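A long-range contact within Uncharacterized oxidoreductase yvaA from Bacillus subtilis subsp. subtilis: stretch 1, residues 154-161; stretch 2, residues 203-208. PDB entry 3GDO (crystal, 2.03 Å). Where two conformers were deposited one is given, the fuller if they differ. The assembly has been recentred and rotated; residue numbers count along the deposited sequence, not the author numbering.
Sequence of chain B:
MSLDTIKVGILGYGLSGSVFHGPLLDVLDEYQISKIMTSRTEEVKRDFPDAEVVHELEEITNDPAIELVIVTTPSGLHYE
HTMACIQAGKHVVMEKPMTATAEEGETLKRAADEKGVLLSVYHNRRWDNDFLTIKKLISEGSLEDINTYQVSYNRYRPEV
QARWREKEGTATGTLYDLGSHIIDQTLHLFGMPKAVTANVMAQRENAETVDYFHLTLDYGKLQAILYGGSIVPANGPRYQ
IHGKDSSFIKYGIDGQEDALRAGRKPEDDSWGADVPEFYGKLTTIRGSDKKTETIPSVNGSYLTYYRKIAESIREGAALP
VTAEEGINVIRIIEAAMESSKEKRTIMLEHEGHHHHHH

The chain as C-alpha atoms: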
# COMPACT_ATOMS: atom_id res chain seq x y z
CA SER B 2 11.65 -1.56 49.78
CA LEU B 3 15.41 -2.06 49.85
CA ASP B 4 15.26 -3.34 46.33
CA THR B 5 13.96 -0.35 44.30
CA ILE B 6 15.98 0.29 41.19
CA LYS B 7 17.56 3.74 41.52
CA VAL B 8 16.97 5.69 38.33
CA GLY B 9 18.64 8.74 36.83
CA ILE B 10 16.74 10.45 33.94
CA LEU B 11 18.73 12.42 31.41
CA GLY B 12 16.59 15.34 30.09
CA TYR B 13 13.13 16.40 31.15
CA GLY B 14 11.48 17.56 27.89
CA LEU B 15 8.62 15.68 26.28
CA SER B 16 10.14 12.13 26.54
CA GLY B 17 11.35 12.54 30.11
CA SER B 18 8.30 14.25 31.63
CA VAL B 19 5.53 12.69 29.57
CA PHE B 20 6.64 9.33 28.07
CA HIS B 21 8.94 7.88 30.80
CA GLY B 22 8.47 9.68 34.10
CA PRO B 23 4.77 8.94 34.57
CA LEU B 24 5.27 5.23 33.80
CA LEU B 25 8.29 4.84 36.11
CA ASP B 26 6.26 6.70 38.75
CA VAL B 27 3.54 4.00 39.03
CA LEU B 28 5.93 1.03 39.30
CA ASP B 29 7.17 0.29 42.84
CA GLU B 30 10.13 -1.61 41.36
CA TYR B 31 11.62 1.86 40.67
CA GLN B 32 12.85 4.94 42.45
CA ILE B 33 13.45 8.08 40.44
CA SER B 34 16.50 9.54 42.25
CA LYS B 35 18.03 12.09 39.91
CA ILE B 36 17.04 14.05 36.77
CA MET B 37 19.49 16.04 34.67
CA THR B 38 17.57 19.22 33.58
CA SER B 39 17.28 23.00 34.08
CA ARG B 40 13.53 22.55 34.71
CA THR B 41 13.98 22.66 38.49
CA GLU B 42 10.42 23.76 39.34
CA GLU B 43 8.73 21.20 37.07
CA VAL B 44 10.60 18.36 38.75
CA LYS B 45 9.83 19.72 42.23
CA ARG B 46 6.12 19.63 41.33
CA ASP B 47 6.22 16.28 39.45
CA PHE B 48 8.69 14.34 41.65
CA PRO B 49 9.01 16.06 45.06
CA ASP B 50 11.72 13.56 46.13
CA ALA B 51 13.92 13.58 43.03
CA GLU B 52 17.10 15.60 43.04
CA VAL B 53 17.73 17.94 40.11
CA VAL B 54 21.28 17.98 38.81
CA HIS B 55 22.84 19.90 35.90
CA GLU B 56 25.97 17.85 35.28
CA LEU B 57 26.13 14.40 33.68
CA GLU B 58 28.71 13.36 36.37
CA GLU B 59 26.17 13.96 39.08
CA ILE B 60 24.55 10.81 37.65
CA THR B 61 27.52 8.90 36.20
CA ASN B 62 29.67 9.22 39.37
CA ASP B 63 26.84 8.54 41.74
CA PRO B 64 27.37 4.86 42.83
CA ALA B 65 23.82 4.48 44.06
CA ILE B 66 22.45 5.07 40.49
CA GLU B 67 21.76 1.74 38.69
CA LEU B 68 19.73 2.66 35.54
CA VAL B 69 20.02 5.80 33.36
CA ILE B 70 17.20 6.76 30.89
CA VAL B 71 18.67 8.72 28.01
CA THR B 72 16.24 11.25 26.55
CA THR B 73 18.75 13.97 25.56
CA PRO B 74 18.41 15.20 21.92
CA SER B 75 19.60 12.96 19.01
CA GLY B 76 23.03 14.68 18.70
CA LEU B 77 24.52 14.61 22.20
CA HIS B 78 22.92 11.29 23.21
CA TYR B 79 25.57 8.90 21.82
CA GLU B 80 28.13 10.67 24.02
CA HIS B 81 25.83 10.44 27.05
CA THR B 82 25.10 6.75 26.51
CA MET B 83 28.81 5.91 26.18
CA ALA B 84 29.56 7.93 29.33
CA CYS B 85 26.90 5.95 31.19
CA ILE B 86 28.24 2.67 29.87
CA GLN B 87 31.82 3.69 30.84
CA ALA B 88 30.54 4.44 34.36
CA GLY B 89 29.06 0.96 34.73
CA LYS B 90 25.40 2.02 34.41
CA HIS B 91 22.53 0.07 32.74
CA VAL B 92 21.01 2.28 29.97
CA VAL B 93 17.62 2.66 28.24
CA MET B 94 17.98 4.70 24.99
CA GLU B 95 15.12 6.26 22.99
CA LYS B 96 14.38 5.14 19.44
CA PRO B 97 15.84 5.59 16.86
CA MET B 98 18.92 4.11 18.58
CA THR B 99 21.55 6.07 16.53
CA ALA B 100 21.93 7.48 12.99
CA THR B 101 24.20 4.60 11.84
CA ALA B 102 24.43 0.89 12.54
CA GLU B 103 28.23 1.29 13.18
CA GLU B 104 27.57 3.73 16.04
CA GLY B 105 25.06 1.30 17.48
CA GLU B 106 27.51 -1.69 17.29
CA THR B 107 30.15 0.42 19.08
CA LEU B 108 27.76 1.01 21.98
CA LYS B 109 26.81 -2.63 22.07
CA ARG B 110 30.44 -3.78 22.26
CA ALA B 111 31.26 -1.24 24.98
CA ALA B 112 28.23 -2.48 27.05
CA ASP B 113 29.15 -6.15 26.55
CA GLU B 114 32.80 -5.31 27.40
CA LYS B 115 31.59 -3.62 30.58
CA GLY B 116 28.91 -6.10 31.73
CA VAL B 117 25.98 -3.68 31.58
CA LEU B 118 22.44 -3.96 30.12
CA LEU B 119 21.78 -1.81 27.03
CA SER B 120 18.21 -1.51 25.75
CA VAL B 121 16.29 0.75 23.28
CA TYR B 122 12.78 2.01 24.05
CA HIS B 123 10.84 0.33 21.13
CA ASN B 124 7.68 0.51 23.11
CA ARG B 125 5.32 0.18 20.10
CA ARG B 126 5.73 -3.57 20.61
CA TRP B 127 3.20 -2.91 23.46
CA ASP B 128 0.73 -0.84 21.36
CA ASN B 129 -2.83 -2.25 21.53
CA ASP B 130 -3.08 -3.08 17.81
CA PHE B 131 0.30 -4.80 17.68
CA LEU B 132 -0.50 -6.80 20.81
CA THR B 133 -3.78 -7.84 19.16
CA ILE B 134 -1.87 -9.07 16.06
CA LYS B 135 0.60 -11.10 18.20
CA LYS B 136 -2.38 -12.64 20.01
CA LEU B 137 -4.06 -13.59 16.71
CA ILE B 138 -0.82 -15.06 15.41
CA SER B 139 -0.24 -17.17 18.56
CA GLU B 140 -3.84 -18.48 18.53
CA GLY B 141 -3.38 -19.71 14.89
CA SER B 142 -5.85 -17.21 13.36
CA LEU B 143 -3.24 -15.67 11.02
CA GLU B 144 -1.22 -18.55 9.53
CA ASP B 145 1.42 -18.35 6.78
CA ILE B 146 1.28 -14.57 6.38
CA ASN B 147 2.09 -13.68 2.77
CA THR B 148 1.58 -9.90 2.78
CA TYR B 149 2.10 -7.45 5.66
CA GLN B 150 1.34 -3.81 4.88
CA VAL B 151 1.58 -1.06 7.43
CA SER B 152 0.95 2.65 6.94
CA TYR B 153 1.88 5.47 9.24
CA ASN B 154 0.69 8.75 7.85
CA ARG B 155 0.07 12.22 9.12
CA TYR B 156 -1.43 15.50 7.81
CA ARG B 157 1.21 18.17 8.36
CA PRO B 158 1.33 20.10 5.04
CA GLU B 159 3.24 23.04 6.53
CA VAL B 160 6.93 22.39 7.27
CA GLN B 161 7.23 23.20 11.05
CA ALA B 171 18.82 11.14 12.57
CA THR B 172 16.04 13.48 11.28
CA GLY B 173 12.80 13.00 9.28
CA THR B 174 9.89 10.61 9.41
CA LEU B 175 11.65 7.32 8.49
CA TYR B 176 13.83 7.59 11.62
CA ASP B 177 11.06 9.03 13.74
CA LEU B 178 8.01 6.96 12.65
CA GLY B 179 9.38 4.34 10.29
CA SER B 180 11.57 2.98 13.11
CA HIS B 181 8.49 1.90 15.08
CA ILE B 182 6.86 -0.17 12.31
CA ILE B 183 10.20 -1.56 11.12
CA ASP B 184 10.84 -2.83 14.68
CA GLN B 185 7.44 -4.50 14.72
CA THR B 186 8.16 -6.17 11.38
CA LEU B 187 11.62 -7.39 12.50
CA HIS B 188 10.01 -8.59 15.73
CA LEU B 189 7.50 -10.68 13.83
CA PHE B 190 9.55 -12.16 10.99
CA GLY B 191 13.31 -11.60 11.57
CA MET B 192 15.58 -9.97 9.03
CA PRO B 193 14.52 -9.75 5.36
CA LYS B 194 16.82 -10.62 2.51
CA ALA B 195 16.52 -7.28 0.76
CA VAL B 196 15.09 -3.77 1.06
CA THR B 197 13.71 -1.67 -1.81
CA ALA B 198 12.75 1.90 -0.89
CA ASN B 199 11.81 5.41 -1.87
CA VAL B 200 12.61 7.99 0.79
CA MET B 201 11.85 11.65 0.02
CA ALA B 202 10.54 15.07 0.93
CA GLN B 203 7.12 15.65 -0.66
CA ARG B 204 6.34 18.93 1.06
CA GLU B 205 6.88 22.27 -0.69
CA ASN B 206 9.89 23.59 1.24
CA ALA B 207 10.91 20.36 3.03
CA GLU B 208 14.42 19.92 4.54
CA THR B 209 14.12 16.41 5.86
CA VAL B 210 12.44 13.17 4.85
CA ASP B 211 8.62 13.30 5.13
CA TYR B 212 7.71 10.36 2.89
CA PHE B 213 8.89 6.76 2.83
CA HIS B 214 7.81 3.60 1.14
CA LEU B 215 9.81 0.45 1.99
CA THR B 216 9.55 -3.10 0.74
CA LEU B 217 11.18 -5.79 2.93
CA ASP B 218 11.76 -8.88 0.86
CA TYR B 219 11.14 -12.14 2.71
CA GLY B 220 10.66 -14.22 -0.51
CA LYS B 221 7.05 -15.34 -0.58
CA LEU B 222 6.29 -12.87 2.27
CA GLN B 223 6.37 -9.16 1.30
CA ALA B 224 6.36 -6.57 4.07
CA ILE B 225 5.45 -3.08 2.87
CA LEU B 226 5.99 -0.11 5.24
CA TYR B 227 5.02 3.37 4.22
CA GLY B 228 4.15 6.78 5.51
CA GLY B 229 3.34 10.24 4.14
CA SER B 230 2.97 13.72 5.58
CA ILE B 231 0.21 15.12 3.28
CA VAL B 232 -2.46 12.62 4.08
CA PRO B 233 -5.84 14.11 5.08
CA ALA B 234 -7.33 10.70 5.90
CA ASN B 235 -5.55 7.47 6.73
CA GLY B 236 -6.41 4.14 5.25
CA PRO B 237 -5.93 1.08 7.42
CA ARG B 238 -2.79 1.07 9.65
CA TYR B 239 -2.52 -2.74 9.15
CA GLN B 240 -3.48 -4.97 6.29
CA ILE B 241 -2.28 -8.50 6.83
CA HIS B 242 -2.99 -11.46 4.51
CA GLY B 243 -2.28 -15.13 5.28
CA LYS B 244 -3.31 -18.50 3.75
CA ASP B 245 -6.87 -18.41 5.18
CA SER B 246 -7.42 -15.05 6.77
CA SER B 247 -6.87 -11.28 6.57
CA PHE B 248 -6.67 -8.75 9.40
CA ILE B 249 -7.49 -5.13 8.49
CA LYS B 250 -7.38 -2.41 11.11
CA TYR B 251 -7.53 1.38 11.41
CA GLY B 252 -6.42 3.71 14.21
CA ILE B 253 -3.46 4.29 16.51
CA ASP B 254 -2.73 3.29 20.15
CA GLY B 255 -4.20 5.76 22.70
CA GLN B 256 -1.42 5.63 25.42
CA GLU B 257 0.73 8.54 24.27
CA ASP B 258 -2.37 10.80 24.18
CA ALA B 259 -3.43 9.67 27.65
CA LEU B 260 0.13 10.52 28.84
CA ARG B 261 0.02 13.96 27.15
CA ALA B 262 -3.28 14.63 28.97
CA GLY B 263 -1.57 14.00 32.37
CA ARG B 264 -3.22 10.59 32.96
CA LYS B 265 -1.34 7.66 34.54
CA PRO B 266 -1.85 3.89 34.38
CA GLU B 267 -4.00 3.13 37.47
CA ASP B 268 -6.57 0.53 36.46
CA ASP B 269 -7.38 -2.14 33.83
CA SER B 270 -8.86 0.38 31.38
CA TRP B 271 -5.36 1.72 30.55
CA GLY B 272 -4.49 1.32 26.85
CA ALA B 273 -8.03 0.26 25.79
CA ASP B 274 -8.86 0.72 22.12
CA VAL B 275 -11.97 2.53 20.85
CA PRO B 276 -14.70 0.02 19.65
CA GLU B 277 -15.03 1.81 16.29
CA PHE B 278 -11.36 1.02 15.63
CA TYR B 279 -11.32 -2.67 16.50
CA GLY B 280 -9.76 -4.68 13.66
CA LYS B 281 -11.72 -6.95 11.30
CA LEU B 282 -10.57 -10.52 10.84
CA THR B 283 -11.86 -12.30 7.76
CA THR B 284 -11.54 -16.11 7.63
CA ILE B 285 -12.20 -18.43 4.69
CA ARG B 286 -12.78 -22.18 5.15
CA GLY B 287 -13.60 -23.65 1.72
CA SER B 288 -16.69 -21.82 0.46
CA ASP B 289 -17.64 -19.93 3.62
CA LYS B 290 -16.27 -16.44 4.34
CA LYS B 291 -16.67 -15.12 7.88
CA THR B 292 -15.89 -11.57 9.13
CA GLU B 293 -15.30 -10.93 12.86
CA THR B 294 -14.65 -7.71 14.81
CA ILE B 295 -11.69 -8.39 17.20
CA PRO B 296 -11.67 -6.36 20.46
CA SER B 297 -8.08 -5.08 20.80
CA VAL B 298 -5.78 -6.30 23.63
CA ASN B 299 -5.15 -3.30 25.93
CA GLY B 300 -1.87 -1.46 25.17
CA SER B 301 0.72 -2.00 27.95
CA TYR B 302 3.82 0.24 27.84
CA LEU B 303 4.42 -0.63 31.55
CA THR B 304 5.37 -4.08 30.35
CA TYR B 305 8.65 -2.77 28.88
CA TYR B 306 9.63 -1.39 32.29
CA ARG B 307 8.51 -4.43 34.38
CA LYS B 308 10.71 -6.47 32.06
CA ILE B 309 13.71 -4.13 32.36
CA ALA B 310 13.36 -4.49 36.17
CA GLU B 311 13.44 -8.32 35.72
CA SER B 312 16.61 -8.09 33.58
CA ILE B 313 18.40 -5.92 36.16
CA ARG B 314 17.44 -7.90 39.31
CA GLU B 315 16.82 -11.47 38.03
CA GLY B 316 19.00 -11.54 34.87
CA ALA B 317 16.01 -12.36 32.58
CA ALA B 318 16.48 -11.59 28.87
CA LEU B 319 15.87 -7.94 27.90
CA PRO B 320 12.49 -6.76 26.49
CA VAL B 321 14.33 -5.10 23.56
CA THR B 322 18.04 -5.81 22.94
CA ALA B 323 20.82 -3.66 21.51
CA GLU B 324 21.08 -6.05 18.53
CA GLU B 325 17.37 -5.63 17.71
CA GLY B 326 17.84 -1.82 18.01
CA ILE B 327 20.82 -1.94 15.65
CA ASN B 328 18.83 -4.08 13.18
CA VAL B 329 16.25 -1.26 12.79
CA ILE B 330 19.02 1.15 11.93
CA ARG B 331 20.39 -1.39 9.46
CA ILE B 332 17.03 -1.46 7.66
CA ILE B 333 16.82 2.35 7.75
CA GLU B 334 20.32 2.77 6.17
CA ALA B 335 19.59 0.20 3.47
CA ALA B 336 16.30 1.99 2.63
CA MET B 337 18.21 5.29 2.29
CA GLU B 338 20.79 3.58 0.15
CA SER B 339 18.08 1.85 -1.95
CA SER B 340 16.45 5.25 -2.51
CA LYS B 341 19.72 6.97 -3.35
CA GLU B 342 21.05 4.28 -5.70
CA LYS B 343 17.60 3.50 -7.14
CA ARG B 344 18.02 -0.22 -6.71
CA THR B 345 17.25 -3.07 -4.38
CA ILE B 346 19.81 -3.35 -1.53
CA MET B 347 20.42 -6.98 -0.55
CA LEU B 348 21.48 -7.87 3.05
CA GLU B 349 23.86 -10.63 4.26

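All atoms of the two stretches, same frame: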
# COMPACT_ATOMS: atom_id res chain seq x y z
N ASN B 154 0.80 7.52 8.60
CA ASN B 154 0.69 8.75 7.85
C ASN B 154 0.41 9.88 8.79
O ASN B 154 -0.03 9.65 9.91
CB ASN B 154 -0.48 8.66 6.87
CG ASN B 154 -0.28 7.67 5.79
OD1 ASN B 154 0.74 7.67 5.07
ND2 ASN B 154 -1.27 6.84 5.60
N ARG B 155 0.59 11.11 8.34
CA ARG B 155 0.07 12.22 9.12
C ARG B 155 -0.37 13.32 8.12
O ARG B 155 -0.03 13.26 6.93
CB ARG B 155 1.15 12.74 10.07
CG ARG B 155 2.31 13.40 9.34
CD ARG B 155 3.60 13.55 10.17
NE ARG B 155 4.66 13.99 9.26
CZ ARG B 155 5.64 14.83 9.56
NH1 ARG B 155 6.52 15.18 8.63
NH2 ARG B 155 5.77 15.32 10.80
N TYR B 156 -1.11 14.31 8.61
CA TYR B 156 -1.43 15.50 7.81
C TYR B 156 -0.72 16.70 8.43
O TYR B 156 -1.18 17.28 9.37
CB TYR B 156 -2.95 15.77 7.74
CG TYR B 156 -3.30 16.90 6.77
CD1 TYR B 156 -3.12 16.74 5.39
CD2 TYR B 156 -3.76 18.13 7.25
CE1 TYR B 156 -3.42 17.76 4.51
CE2 TYR B 156 -4.06 19.17 6.35
CZ TYR B 156 -3.90 18.96 5.00
OH TYR B 156 -4.20 19.96 4.11
N ARG B 157 0.43 17.05 7.87
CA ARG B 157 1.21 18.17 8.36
C ARG B 157 1.82 18.85 7.13
O ARG B 157 2.99 18.74 6.86
CB ARG B 157 2.27 17.71 9.38
CG ARG B 157 1.72 17.54 10.81
CD ARG B 157 2.66 16.70 11.67
NE ARG B 157 2.25 16.64 13.08
CZ ARG B 157 1.41 15.75 13.58
NH1 ARG B 157 0.86 14.85 12.79
NH2 ARG B 157 1.11 15.75 14.87
N PRO B 158 0.95 19.53 6.34
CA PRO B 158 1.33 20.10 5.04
C PRO B 158 2.32 21.25 5.13
O PRO B 158 3.06 21.51 4.19
CB PRO B 158 -0.01 20.57 4.47
CG PRO B 158 -0.83 20.86 5.65
CD PRO B 158 -0.44 19.89 6.70
N GLU B 159 2.34 21.92 6.28
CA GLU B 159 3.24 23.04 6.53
C GLU B 159 4.50 22.52 7.25
O GLU B 159 4.41 21.83 8.30
CB GLU B 159 2.51 24.06 7.42
CG GLU B 159 3.00 25.48 7.31
CD GLU B 159 2.12 26.29 6.39
OE1 GLU B 159 1.56 27.32 6.87
OE2 GLU B 159 1.98 25.90 5.21
N VAL B 160 5.66 22.81 6.68
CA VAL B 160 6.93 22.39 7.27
C VAL B 160 7.16 23.21 8.54
O VAL B 160 7.32 24.43 8.45
CB VAL B 160 8.09 22.55 6.25
CG1 VAL B 160 9.44 22.23 6.89
CG2 VAL B 160 7.86 21.64 5.03
N GLN B 161 7.16 22.55 9.71
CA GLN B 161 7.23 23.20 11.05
C GLN B 161 8.48 24.07 11.27
O GLN B 161 9.54 23.84 10.67
CB GLN B 161 7.15 22.16 12.18
N GLN B 203 8.23 15.17 0.15
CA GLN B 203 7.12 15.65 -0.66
C GLN B 203 6.77 17.12 -0.47
O GLN B 203 6.31 17.76 -1.40
CB GLN B 203 5.87 14.84 -0.36
CG GLN B 203 5.62 13.80 -1.39
CD GLN B 203 4.42 12.94 -1.08
OE1 GLN B 203 3.96 12.84 0.07
NE2 GLN B 203 3.92 12.29 -2.11
N ARG B 204 6.90 17.62 0.75
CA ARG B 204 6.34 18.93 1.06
C ARG B 204 7.13 20.06 0.39
O ARG B 204 8.34 19.93 0.12
CB ARG B 204 6.18 19.15 2.56
CG ARG B 204 5.03 18.34 3.13
CD ARG B 204 5.03 18.40 4.64
NE ARG B 204 6.32 18.02 5.21
CZ ARG B 204 6.63 18.13 6.50
NH1 ARG B 204 5.74 18.59 7.38
NH2 ARG B 204 7.84 17.79 6.91
N GLU B 205 6.41 21.16 0.13
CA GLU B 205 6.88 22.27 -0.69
C GLU B 205 8.30 22.76 -0.36
O GLU B 205 9.16 22.84 -1.26
CB GLU B 205 5.89 23.44 -0.64
CG GLU B 205 5.79 24.16 -1.99
CD GLU B 205 5.50 25.66 -1.85
OE1 GLU B 205 4.50 26.03 -1.17
OE2 GLU B 205 6.27 26.48 -2.40
N ASN B 206 8.56 23.08 0.90
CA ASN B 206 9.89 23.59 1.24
C ASN B 206 10.71 22.65 2.12
O ASN B 206 11.62 23.10 2.82
CB ASN B 206 9.75 24.98 1.88
CG ASN B 206 9.29 26.04 0.88
OD1 ASN B 206 8.13 26.45 0.88
ND2 ASN B 206 10.20 26.45 0.00
N ALA B 207 10.40 21.36 2.06
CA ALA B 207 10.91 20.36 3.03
C ALA B 207 12.44 20.17 3.07
O ALA B 207 13.08 19.98 2.03
CB ALA B 207 10.21 19.00 2.81
N GLU B 208 12.99 20.16 4.28
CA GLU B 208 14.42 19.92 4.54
C GLU B 208 14.72 18.44 4.71
O GLU B 208 15.74 17.93 4.23
CB GLU B 208 14.85 20.61 5.84
CG GLU B 208 14.79 22.14 5.83
CD GLU B 208 15.87 22.76 4.93
OE1 GLU B 208 15.67 22.79 3.68
OE2 GLU B 208 16.91 23.22 5.47
O HOH W 1 7.50 19.40 10.00

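A guanidinium group is flat and charged, and its five N–H bonds lie close to its own plane. Its edge can therefore donate hydrogen bonds while its two faces remain open to other kinds of neighbor. The contact between residues 154-161 and 203-208 of this oxidoreductase is a compact example. Both stretches are irregular, touching residues lie at least 44 positions apart in the sequence, and together the stretches bury 312 Å². Arg-204 has the largest covered area, 117 Å², followed by Val-160 with 87 Å².

Arg-204 points its CA-to-CB bond toward the first stretch and reaches across it with an m, t, m side chain. The single direct hydrogen bond of the contact lies at the guanidinium edge, where Arg-204 NH1 donates to Arg-157 O at 2.8 Å with an N–H...O angle of 157°. The acceptor is a main-chain carbonyl, so this anchor does not depend on the side chain of Arg-157, whose end leads away from the second stretch. The same nitrogen also donates to a water, 3.3 Å from Arg-204 NH1, which in turn accepts from Gln-161 N at 3.2 Å. One NH1 group thus ties Arg-204 to the opposing backbone at two points, once directly and once through solvent.

The faces of the group are occupied quite differently. Over one lies Arg-155, whose NH1 comes within 3.4 Å of Arg-204 NH2. Both atoms are donors and both groups carry positive charge, so the approach is no hydrogen bond; seen from Arg-155, the neighbor sits obliquely. Polar partners elsewhere in the structure engage Arg-155 NE and NH1 as well as Arg-204 NE, so neither guanidinium relies on this contact alone for its hydrogen bonding.

Val-160 covers the opposite face. Its CA-to-CB bond points toward the second stretch, and its CG2 methyl touches more than the charged group: it is 3.9 Å from Arg-204 CB, at the aliphatic base of that side chain, and equally 3.9 Å from Ala-207 CA. A further apolar contact joins Val-160 CG2 to Ala-207 CB at 4.2 Å.

These neighbors of the methyl are brought together by a type I beta turn from Arg-204 to Ala-207, closed by a backbone hydrogen bond from Ala-207 N to Arg-204 O at 3.2 Å. The turn places its first and last residues side by side, and Val-160 packs against both. The contact thus combines polar anchorage at the guanidinium edge with van der Waals packing by a single valine.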